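Local coordinates for probable GGDEF family protein (Chromobacterium violaceum, PDB 3NJA) that is of unknown function but carries a PAS domain that probably senses or relays signals to a GGDEF module of the kind making cyclic di-GMP, at residues Y84-V87 with V93-L96; H101-A106 with V110-G115; L30-A35 with A45-T50. All coordinates share one frame; numbering follows the deposited sequence.

How the contacts relate
Contacts 1 and 2 belong to one three-stranded antiparallel sheet and share strand 93-104, pairing it first with 80-87 and then with 110-119; their centres lie about 24 Å apart, and both touch the second subunit. Each is partly buried and built on paired backbone bonds, yet contact 1 backs its ladder with aliphatic carbons, whereas contact 2 adds a beta bulge and a histidine-tryptophan stack. Contact 3 sits at the surface on the opposite side of the chain's centre, its centre about 34 Å from that of contact 2 and about 52 Å from that of contact 1. There a loop meets a short strand through one backbone bond and an aromatic stack, and no other chain of the assembly touches it.

Contact 1. Residues Y84-V87 with V93-L96; sequences YRIV and VREL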
ATOM      1  N   TYR B  84     -18.666   3.678  -3.380  1.00 56.67           N
ATOM      2  CA  TYR B  84     -19.804   4.256  -2.697  1.00 55.04           C
ATOM      3  C   TYR B  84     -20.907   4.545  -3.707  1.00 53.71           C
ATOM      4  O   TYR B  84     -20.645   4.777  -4.898  1.00 47.44           O
ATOM      5  CB  TYR B  84     -19.394   5.542  -1.979  1.00 59.52           C
ATOM      6  CG  TYR B  84     -18.863   6.598  -2.922  1.00 69.63           C
ATOM      7  CD1 TYR B  84     -19.728   7.443  -3.614  1.00 69.30           C
ATOM      8  CD2 TYR B  84     -17.496   6.743  -3.137  1.00 70.51           C
ATOM      9  CE1 TYR B  84     -19.240   8.403  -4.481  1.00 71.43           C
ATOM     10  CE2 TYR B  84     -17.004   7.700  -3.999  1.00 65.46           C
ATOM     11  CZ  TYR B  84     -17.878   8.525  -4.669  1.00 66.11           C
ATOM     12  OH  TYR B  84     -17.384   9.474  -5.529  1.00 65.98           O
ATOM     13  N   ARG B  85     -22.146   4.525  -3.226  1.00 48.77           N
ATOM     14  CA  ARG B  85     -23.271   4.872  -4.059  1.00 43.07           C
ATOM     15  C   ARG B  85     -23.437   6.383  -4.052  1.00 51.27           C
ATOM     16  O   ARG B  85     -23.136   7.054  -3.055  1.00 46.39           O
ATOM     17  CB  ARG B  85     -24.539   4.216  -3.524  1.00 51.26           C
ATOM     18  CG  ARG B  85     -24.492   2.707  -3.505  1.00 54.83           C
ATOM     19  CD  ARG B  85     -25.614   2.161  -2.662  1.00 57.29           C
ATOM     20  NE  ARG B  85     -25.329   2.264  -1.237  1.00 62.02           N
ATOM     21  CZ  ARG B  85     -26.229   2.069  -0.279  1.00 69.89           C
ATOM     22  NH1 ARG B  85     -27.494   1.782  -0.594  1.00 65.56           N
ATOM     23  NH2 ARG B  85     -25.867   2.177   0.993  1.00 73.44           N
ATOM     24  N   ILE B  86     -23.893   6.922  -5.176  1.00 51.15           N
ATOM     25  CA  ILE B  86     -24.365   8.289  -5.205  1.00 53.90           C
ATOM     26  C   ILE B  86     -25.842   8.243  -5.535  1.00 65.07           C
ATOM     27  O   ILE B  86     -26.385   7.198  -5.919  1.00 67.88           O
ATOM     28  CB  ILE B  86     -23.666   9.133  -6.270  1.00 53.27           C
ATOM     29  CG1 ILE B  86     -23.746   8.439  -7.630  1.00 46.62           C
ATOM     30  CG2 ILE B  86     -22.230   9.395  -5.868  1.00 59.77           C
ATOM     31  CD1 ILE B  86     -24.040   9.388  -8.770  1.00 45.55           C
ATOM     32  N   VAL B  87     -26.494   9.383  -5.385  1.00 58.49           N
ATOM     33  CA  VAL B  87     -27.883   9.488  -5.750  1.00 56.67           C
ATOM     34  C   VAL B  87     -28.056  10.666  -6.707  1.00 54.38           C
ATOM     35  O   VAL B  87     -27.857  11.827  -6.337  1.00 54.05           O
ATOM     36  CB  VAL B  87     -28.766   9.617  -4.501  1.00 59.85           C
ATOM     37  CG1 VAL B  87     -28.011  10.369  -3.395  1.00 60.44           C
ATOM     38  CG2 VAL B  87     -30.067  10.301  -4.859  1.00 61.35           C
ATOM     39  N   VAL B  93     -30.116   5.728  -8.309  1.00 50.63           N
ATOM     40  CA  VAL B  93     -28.981   5.299  -7.490  1.00 58.71           C
ATOM     41  C   VAL B  93     -27.839   4.631  -8.263  1.00 58.68           C
ATOM     42  O   VAL B  93     -28.057   3.703  -9.042  1.00 59.41           O
ATOM     43  CB  VAL B  93     -29.440   4.367  -6.356  1.00 57.24           C
ATOM     44  CG1 VAL B  93     -28.254   3.618  -5.755  1.00 61.05           C
ATOM     45  CG2 VAL B  93     -30.146   5.180  -5.304  1.00 48.30           C
ATOM     46  N   ARG B  94     -26.616   5.093  -8.019  1.00 60.33           N
ATOM     47  CA  ARG B  94     -25.461   4.629  -8.787  1.00 62.28           C
ATOM     48  C   ARG B  94     -24.315   4.165  -7.906  1.00 56.59           C
ATOM     49  O   ARG B  94     -24.001   4.805  -6.911  1.00 58.33           O
ATOM     50  CB  ARG B  94     -24.973   5.734  -9.730  1.00 63.82           C
ATOM     51  CG  ARG B  94     -25.916   5.995 -10.903  1.00 68.78           C
ATOM     52  CD  ARG B  94     -25.884   4.831 -11.883  1.00 72.52           C
ATOM     53  NE  ARG B  94     -26.888   4.928 -12.934  1.00 74.13           N
ATOM     54  CZ  ARG B  94     -26.878   4.197 -14.044  1.00 79.39           C
ATOM     55  NH1 ARG B  94     -25.909   3.325 -14.255  1.00 72.87           N
ATOM     56  NH2 ARG B  94     -27.832   4.347 -14.953  1.00 91.92           N
ATOM     57  N   GLU B  95     -23.698   3.046  -8.278  1.00 56.91           N
ATOM     58  CA  GLU B  95     -22.481   2.575  -7.613  1.00 57.89           C
ATOM     59  C   GLU B  95     -21.218   3.099  -8.301  1.00 47.40           C
ATOM     60  O   GLU B  95     -21.018   2.896  -9.503  1.00 48.49           O
ATOM     61  CB  GLU B  95     -22.446   1.055  -7.575  1.00 64.12           C
ATOM     62  CG  GLU B  95     -23.549   0.450  -6.747  1.00 79.49           C
ATOM     63  CD  GLU B  95     -23.597  -1.060  -6.874  1.00 94.72           C
ATOM     64  OE1 GLU B  95     -23.041  -1.762  -5.992  1.00 96.51           O
ATOM     65  OE2 GLU B  95     -24.191  -1.544  -7.866  1.00 96.14           O
ATOM     66  N   LEU B  96     -20.373   3.783  -7.540  1.00 47.98           N
ATOM     67  CA  LEU B  96     -19.150   4.363  -8.106  1.00 54.03           C
ATOM     68  C   LEU B  96     -17.834   3.732  -7.618  1.00 54.49           C
ATOM     69  O   LEU B  96     -17.696   3.348  -6.442  1.00 49.83           O
ATOM     70  CB  LEU B  96     -19.127   5.876  -7.859  1.00 51.97           C
ATOM     71  CG  LEU B  96     -19.819   6.728  -8.930  1.00 49.89           C
ATOM     72  CD1 LEU B  96     -20.985   5.990  -9.577  1.00 37.77           C
ATOM     73  CD2 LEU B  96     -20.243   8.092  -8.394  1.00 43.04           C
TER
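Antiparallel strand pairing joins Tyr84 and Ile86 to Leu96 and Arg94 at the turn end of the hairpin formed by strands 80-87 and 93-104. Tyr84-Leu96 and Ile86-Arg94 are hydrogen-bonded pairs. The shortest of the four backbone bonds runs from Ile86 N to Arg94 O (2.7 Å), and this oxygen also receives a CA-H contact from Arg85. Arg85-Glu95, between those two pairs, and Val87-Val93, next toward the turn, are non-hydrogen-bonded. On the face carrying Tyr84, Ile86, Arg94 and Leu96, a methyl of the leucine does most of the touching: Leu96 CD2 lies 3.5 Å from Ile86 CG2 and 3.6 Å from Ile86 CG1. With chi1 at 52°, Ile86 holds CG1 between its backbone N and carbonyl carbon, which lets that same CG1 reach Arg94 CB at 3.6 Å. Leu96 CB sits over one face of the Tyr84 ring, toward its rim, while Ile86 CG2 comes to the ring's edge in plane. These are neighbouring strands of the three-stranded antiparallel part of the PAS sheet, 80-87 being outermost within this chain; Ile39 of the second subunit packs on both Ile86 and Leu96, helping to bury them. The face carrying Arg85, Val87, Val93 and Glu95 is mixed. Arg85 CG passes Glu95 CG at 4.1 Å, but the charged ends part, leaving Arg85 NE 6.6 Å from Glu95 OE1, with guanidinium and carboxylate planes 81° apart. Arg85 instead makes a salt bridge with Asp62 of the second subunit, and Glu95 with Arg68 of the third subunit. Tyr84 OH hydrogen-bonds Glu98, farther along the partner strand.

Contact 2. Residues H101-A106 with V110-G115; sequences HIQRQA and VDHLWG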
ATOM      1  N   HIS B 101      -5.590   9.958  -5.791  1.00 59.39           N
ATOM      2  CA  HIS B 101      -4.168  10.222  -5.802  1.00 43.98           C
ATOM      3  C   HIS B 101      -3.944  11.436  -4.924  1.00 53.17           C
ATOM      4  O   HIS B 101      -4.684  12.408  -5.014  1.00 59.24           O
ATOM      5  CB  HIS B 101      -3.724  10.544  -7.221  1.00 35.90           C
ATOM      6  CG  HIS B 101      -3.815   9.384  -8.158  1.00 47.65           C
ATOM      7  ND1 HIS B 101      -2.749   8.554  -8.421  1.00 49.17           N
ATOM      8  CD2 HIS B 101      -4.850   8.911  -8.893  1.00 59.18           C
ATOM      9  CE1 HIS B 101      -3.116   7.622  -9.282  1.00 54.49           C
ATOM     10  NE2 HIS B 101      -4.386   7.818  -9.587  1.00 65.67           N
ATOM     11  N   ILE B 102      -2.933  11.386  -4.065  1.00 54.84           N
ATOM     12  CA  ILE B 102      -2.638  12.519  -3.200  1.00 51.05           C
ATOM     13  C   ILE B 102      -1.437  13.294  -3.714  1.00 56.46           C
ATOM     14  O   ILE B 102      -0.506  12.715  -4.253  1.00 61.03           O
ATOM     15  CB  ILE B 102      -2.325  12.051  -1.788  1.00 52.33           C
ATOM     16  CG1 ILE B 102      -3.298  10.943  -1.392  1.00 50.54           C
ATOM     17  CG2 ILE B 102      -2.327  13.234  -0.813  1.00 48.74           C
ATOM     18  CD1 ILE B 102      -3.134  10.478   0.027  1.00 50.50           C
ATOM     19  N   GLN B 103      -1.458  14.607  -3.542  1.00 56.84           N
ATOM     20  CA  GLN B 103      -0.357  15.445  -3.985  1.00 45.22           C
ATOM     21  C   GLN B 103      -0.020  16.414  -2.869  1.00 55.37           C
ATOM     22  O   GLN B 103      -0.817  17.307  -2.536  1.00 54.09           O
ATOM     23  CB  GLN B 103      -0.710  16.179  -5.284  1.00 54.19           C
ATOM     24  CG  GLN B 103      -0.669  17.706  -5.209  1.00 71.48           C
ATOM     25  CD  GLN B 103       0.394  18.311  -6.115  1.00 92.30           C
ATOM     26  OE1 GLN B 103       0.645  19.519  -6.077  1.00100.16           O
ATOM     27  NE2 GLN B 103       1.027  17.473  -6.933  1.00 93.15           N
ATOM     28  N   ARG B 104       1.154  16.219  -2.270  1.00 59.13           N
ATOM     29  CA  ARG B 104       1.525  16.975  -1.084  1.00 60.79           C
ATOM     30  C   ARG B 104       2.435  18.136  -1.414  1.00 66.56           C
ATOM     31  O   ARG B 104       2.910  18.269  -2.538  1.00 65.45           O
ATOM     32  CB  ARG B 104       2.188  16.064  -0.056  1.00 57.38           C
ATOM     33  CG  ARG B 104       1.267  14.980   0.435  1.00 60.29           C
ATOM     34  CD  ARG B 104       1.886  14.215   1.567  1.00 62.98           C
ATOM     35  NE  ARG B 104       1.097  13.042   1.923  1.00 58.50           N
ATOM     36  CZ  ARG B 104       0.033  13.075   2.720  1.00 57.21           C
ATOM     37  NH1 ARG B 104      -0.376  14.232   3.231  1.00 52.28           N
ATOM     38  NH2 ARG B 104      -0.616  11.951   3.008  1.00 48.22           N
ATOM     39  N   GLN B 105       2.644  18.993  -0.424  1.00 72.29           N
ATOM     40  CA  GLN B 105       3.621  20.053  -0.528  1.00 77.01           C
ATOM     41  C   GLN B 105       4.824  19.525   0.221  1.00 87.82           C
ATOM     42  O   GLN B 105       4.680  18.586   1.010  1.00 89.36           O
ATOM     43  CB  GLN B 105       3.084  21.312   0.131  1.00 76.41           C
ATOM     44  CG  GLN B 105       1.612  21.552  -0.179  1.00 87.66           C
ATOM     45  CD  GLN B 105       1.155  22.946   0.195  1.00 90.04           C
ATOM     46  OE1 GLN B 105       1.162  23.323   1.371  1.00 88.63           O
ATOM     47  NE2 GLN B 105       0.757  23.728  -0.810  1.00 86.80           N
ATOM     48  N   ALA B 106       6.002  20.099  -0.025  1.00 85.72           N
ATOM     49  CA  ALA B 106       7.222  19.625   0.628  1.00 83.15           C
ATOM     50  C   ALA B 106       6.996  19.456   2.131  1.00 76.78           C
ATOM     51  O   ALA B 106       7.677  18.659   2.792  1.00 58.09           O
ATOM     52  CB  ALA B 106       8.367  20.576   0.368  1.00 87.24           C
ATOM     53  N   VAL B 110      -1.442  18.278   2.328  1.00 62.84           N
ATOM     54  CA  VAL B 110      -1.976  17.847   1.044  1.00 59.46           C
ATOM     55  C   VAL B 110      -2.502  19.032   0.251  1.00 60.87           C
ATOM     56  O   VAL B 110      -3.379  19.760   0.704  1.00 71.36           O
ATOM     57  CB  VAL B 110      -3.027  16.736   1.174  1.00 56.07           C
ATOM     58  CG1 VAL B 110      -3.658  16.758   2.563  1.00 65.36           C
ATOM     59  CG2 VAL B 110      -4.058  16.865   0.054  1.00 51.58           C
ATOM     60  N   ASP B 111      -1.927  19.227  -0.929  1.00 65.09           N
ATOM     61  CA  ASP B 111      -2.279  20.343  -1.793  1.00 72.97           C
ATOM     62  C   ASP B 111      -3.552  20.034  -2.583  1.00 66.43           C
ATOM     63  O   ASP B 111      -4.508  20.799  -2.562  1.00 56.37           O
ATOM     64  CB  ASP B 111      -1.121  20.643  -2.747  1.00 84.37           C
ATOM     65  CG  ASP B 111      -1.308  21.947  -3.497  1.00 96.08           C
ATOM     66  OD1 ASP B 111      -1.326  21.913  -4.745  1.00100.79           O
ATOM     67  OD2 ASP B 111      -1.437  23.004  -2.840  1.00 98.16           O
ATOM     68  N   HIS B 112      -3.538  18.905  -3.282  1.00 66.34           N
ATOM     69  CA  HIS B 112      -4.670  18.454  -4.064  1.00 64.10           C
ATOM     70  C   HIS B 112      -4.808  16.956  -3.935  1.00 65.69           C
ATOM     71  O   HIS B 112      -3.825  16.241  -3.745  1.00 75.66           O
ATOM     72  CB  HIS B 112      -4.461  18.762  -5.546  1.00 77.66           C
ATOM     73  CG  HIS B 112      -4.517  20.219  -5.880  1.00 94.44           C
ATOM     74  ND1 HIS B 112      -3.391  21.011  -5.940  1.00 98.47           N
ATOM     75  CD2 HIS B 112      -5.564  21.023  -6.187  1.00101.31           C
ATOM     76  CE1 HIS B 112      -3.742  22.246  -6.261  1.00104.28           C
ATOM     77  NE2 HIS B 112      -5.054  22.279  -6.416  1.00106.91           N
ATOM     78  N   LEU B 113      -6.039  16.482  -4.037  1.00 62.52           N
ATOM     79  CA  LEU B 113      -6.284  15.095  -4.376  1.00 52.52           C
ATOM     80  C   LEU B 113      -6.729  15.166  -5.816  1.00 52.93           C
ATOM     81  O   LEU B 113      -7.048  16.255  -6.314  1.00 59.27           O
ATOM     82  CB  LEU B 113      -7.388  14.495  -3.520  1.00 43.39           C
ATOM     83  CG  LEU B 113      -7.178  14.541  -2.020  1.00 47.97           C
ATOM     84  CD1 LEU B 113      -8.316  13.775  -1.330  1.00 36.52           C
ATOM     85  CD2 LEU B 113      -5.781  13.958  -1.672  1.00 33.39           C
ATOM     86  N   TRP B 114      -6.748  14.024  -6.490  1.00 47.56           N
ATOM     87  CA  TRP B 114      -7.167  13.990  -7.882  1.00 54.16           C
ATOM     88  C   TRP B 114      -7.336  12.550  -8.340  1.00 53.86           C
ATOM     89  O   TRP B 114      -6.763  11.633  -7.757  1.00 56.82           O
ATOM     90  CB  TRP B 114      -6.175  14.755  -8.769  1.00 55.60           C
ATOM     91  CG  TRP B 114      -4.784  14.188  -8.757  1.00 67.15           C
ATOM     92  CD1 TRP B 114      -3.752  14.538  -7.926  1.00 62.92           C
ATOM     93  CD2 TRP B 114      -4.276  13.169  -9.620  1.00 62.78           C
ATOM     94  NE1 TRP B 114      -2.637  13.795  -8.225  1.00 63.84           N
ATOM     95  CE2 TRP B 114      -2.935  12.949  -9.260  1.00 64.68           C
ATOM     96  CE3 TRP B 114      -4.828  12.423 -10.664  1.00 60.52           C
ATOM     97  CZ2 TRP B 114      -2.142  12.011  -9.902  1.00 70.01           C
ATOM     98  CZ3 TRP B 114      -4.040  11.493 -11.303  1.00 63.31           C
ATOM     99  CH2 TRP B 114      -2.714  11.292 -10.919  1.00 69.54           C
ATOM    100  N   GLY B 115      -8.154  12.346  -9.363  1.00 49.64           N
ATOM    101  CA  GLY B 115      -8.390  11.002  -9.841  1.00 54.26           C
ATOM    102  C   GLY B 115      -9.597  10.800 -10.742  1.00 57.60           C
ATOM    103  O   GLY B 115      -9.996  11.666 -11.530  1.00 45.75           O
TER
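With chi1 at 61°, Trp114 swings its indole across the neighbouring strand, and His101, its CG beside the backbone N (chi1 -67°), lays an imidazole over it. Both belong to an antiparallel hairpin of the PAS sheet, strands 93-104 and 110-119, interrupted by a classic beta bulge in which Asp111 and His112 both face Gln103. The two rings form an offset stack, with centroids of the imidazole of His101 and the six-membered ring of Trp114 4.0 Å apart and planes only 8° from parallel. His101 CB adds a CH-pi contact 3.5 Å from the centroid of that same Trp114 ring. On the opposite face Ile102 and Leu113 run side by side, Ile102 CG2 being 3.6 Å from Leu113 CD2, and Val110 CB also approaches the isoleucine. The second subunit adds a strand next to residues 112-115, so the sheet continues across the interface, consistent with segment exchange between PAS domains. Asp77, from the loop between helix 63-74 and strand 80-87, hydrogen-bonds His101 ND1 through OD2, limiting the imidazole's rotation, and Ile102 N through OD1. At the bulge one carbonyl is gripped twice: Gln103 O takes Asp111 N at 2.7 Å and His112 N at 3.2 Å.

Contact 3. Residues L30-A35 with A45-T50; sequences LEWSQA and ATFDAT
Leu30 N donates to Ala49 O at 3.2 Å, the one hydrogen bond that ties the short strand 30-32 to the loop between helices 34-40 and 51-56. The N-H...O angle is fairly straight, but the donor stands well above the carbonyl plane, 56° out of it, so the bond does not use a lone-pair direction. Ala49 has both backbone angles positive, in the left-handed helical region, and the chain turns there. On the same residue, Ala49 CB comes to 3.3 Å from Leu30 O, so the two residues touch through both backbone and methyl. The side chain of Leu30 follows the loop onward: with CG anti to the backbone N (chi1 177°), Leu30 CD2 reaches Thr50 O at 3.8 Å. Thr50 occupies the N-cap position of helix 51-56. The contact joins strand 30-32 to the loop leading into that helix, within the helical part of a PAS fold. Farther along, Trp32 and Phe47 meet face to face in an offset stack. The centroids of the six-membered ring of Trp32 and the ring of Phe47 are 4.6 Å apart, the planes only 9° from parallel, although the two side chains approach from nearly perpendicular directions. The overlap is confined to the rims, where Trp32 CH2 lies 3.8 Å from Phe47 CZ and Trp32 CZ3 lies 3.8 Å from Phe47 CE2. Helix 34-40 adds His37, edge-to-face with the same indole, and Phe40, tilted against it. Phe47 in turn packs on Ala53 of helix 51-56, while Leu30 and Trp32 touch Leu23 and Trp21 of strand 19-24, respectively.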
ATOM      1  N   LEU B  30      15.900  12.308  17.494  1.00 56.91           N
ATOM      2  CA  LEU B  30      15.731  10.906  17.159  1.00 62.25           C
ATOM      3  C   LEU B  30      15.871  10.032  18.408  1.00 71.36           C
ATOM      4  O   LEU B  30      16.941   9.972  19.005  1.00 78.67           O
ATOM      5  CB  LEU B  30      16.752  10.493  16.098  1.00 60.49           C
ATOM      6  CG  LEU B  30      16.726   9.011  15.709  1.00 65.58           C
ATOM      7  CD1 LEU B  30      15.353   8.635  15.159  1.00 74.72           C
ATOM      8  CD2 LEU B  30      17.808   8.680  14.699  1.00 59.58           C
ATOM      9  N   GLU B  31      14.792   9.355  18.800  1.00 64.00           N
ATOM     10  CA  GLU B  31      14.818   8.526  20.004  1.00 60.93           C
ATOM     11  C   GLU B  31      15.163   7.087  19.682  1.00 61.41           C
ATOM     12  O   GLU B  31      14.501   6.445  18.870  1.00 59.74           O
ATOM     13  CB  GLU B  31      13.478   8.570  20.740  1.00 60.24           C
ATOM     14  CG  GLU B  31      13.012   9.968  21.129  1.00 70.54           C
ATOM     15  CD  GLU B  31      11.720   9.965  21.960  1.00 85.46           C
ATOM     16  OE1 GLU B  31      10.607  10.019  21.370  1.00 82.95           O
ATOM     17  OE2 GLU B  31      11.823   9.919  23.210  1.00 86.71           O
ATOM     18  N   TRP B  32      16.199   6.575  20.333  1.00 64.25           N
ATOM     19  CA  TRP B  32      16.574   5.180  20.161  1.00 69.25           C
ATOM     20  C   TRP B  32      16.431   4.406  21.452  1.00 64.94           C
ATOM     21  O   TRP B  32      16.799   4.906  22.507  1.00 66.01           O
ATOM     22  CB  TRP B  32      18.015   5.076  19.680  1.00 74.45           C
ATOM     23  CG  TRP B  32      18.147   5.249  18.216  1.00 76.13           C
ATOM     24  CD1 TRP B  32      17.153   5.565  17.333  1.00 70.75           C
ATOM     25  CD2 TRP B  32      19.342   5.115  17.447  1.00 73.18           C
ATOM     26  NE1 TRP B  32      17.659   5.632  16.058  1.00 68.45           N
ATOM     27  CE2 TRP B  32      19.001   5.358  16.100  1.00 72.73           C
ATOM     28  CE3 TRP B  32      20.666   4.806  17.764  1.00 74.74           C
ATOM     29  CZ2 TRP B  32      19.942   5.310  15.071  1.00 76.37           C
ATOM     30  CZ3 TRP B  32      21.601   4.758  16.739  1.00 79.40           C
ATOM     31  CH2 TRP B  32      21.234   5.010  15.410  1.00 75.72           C
ATOM     32  N   SER B  33      15.891   3.192  21.368  1.00 61.27           N
ATOM     33  CA  SER B  33      15.981   2.264  22.488  1.00 65.77           C
ATOM     34  C   SER B  33      17.411   1.744  22.505  1.00 57.88           C
ATOM     35  O   SER B  33      18.069   1.721  21.471  1.00 56.65           O
ATOM     36  CB  SER B  33      15.000   1.101  22.330  1.00 67.72           C
ATOM     37  OG  SER B  33      15.417   0.199  21.323  1.00 74.55           O
ATOM     38  N   GLN B  34      17.898   1.332  23.670  1.00 63.92           N
ATOM     39  CA  GLN B  34      19.262   0.807  23.753  1.00 73.56           C
ATOM     40  C   GLN B  34      19.435  -0.360  22.778  1.00 72.21           C
ATOM     41  O   GLN B  34      20.547  -0.681  22.369  1.00 79.18           O
ATOM     42  CB  GLN B  34      19.618   0.390  25.189  1.00 76.86           C
ATOM     43  CG  GLN B  34      21.001  -0.256  25.353  1.00 80.69           C
ATOM     44  CD  GLN B  34      22.155   0.694  25.043  1.00 80.69           C
ATOM     45  OE1 GLN B  34      22.257   1.783  25.612  1.00 75.52           O
ATOM     46  NE2 GLN B  34      23.036   0.275  24.143  1.00 85.18           N
ATOM     47  N   ALA B  35      18.327  -0.975  22.390  1.00 66.00           N
ATOM     48  CA  ALA B  35      18.372  -2.087  21.452  1.00 68.02           C
ATOM     49  C   ALA B  35      18.839  -1.661  20.059  1.00 72.91           C
ATOM     50  O   ALA B  35      19.479  -2.444  19.356  1.00 73.67           O
ATOM     51  CB  ALA B  35      17.016  -2.778  21.379  1.00 55.22           C
ATOM     52  N   ALA B  45      24.973   7.429  25.303  1.00102.51           N
ATOM     53  CA  ALA B  45      25.455   8.639  25.954  1.00 95.58           C
ATOM     54  C   ALA B  45      26.207   9.588  25.021  1.00 91.75           C
ATOM     55  O   ALA B  45      26.395  10.762  25.338  1.00 87.93           O
ATOM     56  CB  ALA B  45      26.330   8.267  27.142  1.00 98.21           C
ATOM     57  N   THR B  46      26.629   9.089  23.868  1.00 91.87           N
ATOM     58  CA  THR B  46      27.597   9.821  23.065  1.00 94.14           C
ATOM     59  C   THR B  46      27.183   9.993  21.613  1.00 92.42           C
ATOM     60  O   THR B  46      27.892  10.618  20.823  1.00100.49           O
ATOM     61  CB  THR B  46      28.931   9.086  23.070  1.00 96.59           C
ATOM     62  OG1 THR B  46      28.787   7.861  22.339  1.00 94.60           O
ATOM     63  CG2 THR B  46      29.357   8.784  24.504  1.00 98.04           C
ATOM     64  N   PHE B  47      26.048   9.419  21.248  1.00 77.98           N
ATOM     65  CA  PHE B  47      25.611   9.496  19.873  1.00 65.58           C
ATOM     66  C   PHE B  47      24.601  10.625  19.692  1.00 76.26           C
ATOM     67  O   PHE B  47      23.610  10.729  20.431  1.00 83.01           O
ATOM     68  CB  PHE B  47      25.038   8.162  19.431  1.00 66.50           C
ATOM     69  CG  PHE B  47      24.241   8.248  18.179  1.00 82.03           C
ATOM     70  CD1 PHE B  47      24.858   8.146  16.945  1.00 86.66           C
ATOM     71  CD2 PHE B  47      22.868   8.464  18.230  1.00 82.60           C
ATOM     72  CE1 PHE B  47      24.117   8.241  15.778  1.00 87.86           C
ATOM     73  CE2 PHE B  47      22.119   8.556  17.068  1.00 83.12           C
ATOM     74  CZ  PHE B  47      22.741   8.447  15.842  1.00 87.01           C
ATOM     75  N   ASP B  48      24.860  11.460  18.689  1.00 77.11           N
ATOM     76  CA  ASP B  48      24.114  12.700  18.460  1.00 83.31           C
ATOM     77  C   ASP B  48      22.594  12.572  18.436  1.00 82.77           C
ATOM     78  O   ASP B  48      21.898  13.549  18.701  1.00 88.28           O
ATOM     79  CB  ASP B  48      24.568  13.360  17.153  1.00 91.23           C
ATOM     80  CG  ASP B  48      26.026  13.778  17.178  1.00100.71           C
ATOM     81  OD1 ASP B  48      26.390  14.640  18.013  1.00104.67           O
ATOM     82  OD2 ASP B  48      26.803  13.249  16.350  1.00103.90           O
ATOM     83  N   ALA B  49      22.080  11.393  18.094  1.00 77.14           N
ATOM     84  CA  ALA B  49      20.630  11.184  17.976  1.00 81.45           C
ATOM     85  C   ALA B  49      19.942  12.213  17.076  1.00 77.03           C
ATOM     86  O   ALA B  49      19.081  12.964  17.532  1.00 82.62           O
ATOM     87  CB  ALA B  49      19.967  11.161  19.357  1.00 83.52           C
ATOM     88  N   THR B  50      20.337  12.246  15.806  1.00 71.26           N
ATOM     89  CA  THR B  50      19.699  13.091  14.799  1.00 67.26           C
ATOM     90  C   THR B  50      19.562  12.296  13.510  1.00 66.98           C
ATOM     91  O   THR B  50      20.223  11.260  13.347  1.00 64.58           O
ATOM     92  CB  THR B  50      20.526  14.338  14.481  1.00 70.15           C
ATOM     93  OG1 THR B  50      19.865  15.099  13.465  1.00 81.97           O
ATOM     94  CG2 THR B  50      21.873  13.937  13.949  1.00 74.33           C
TER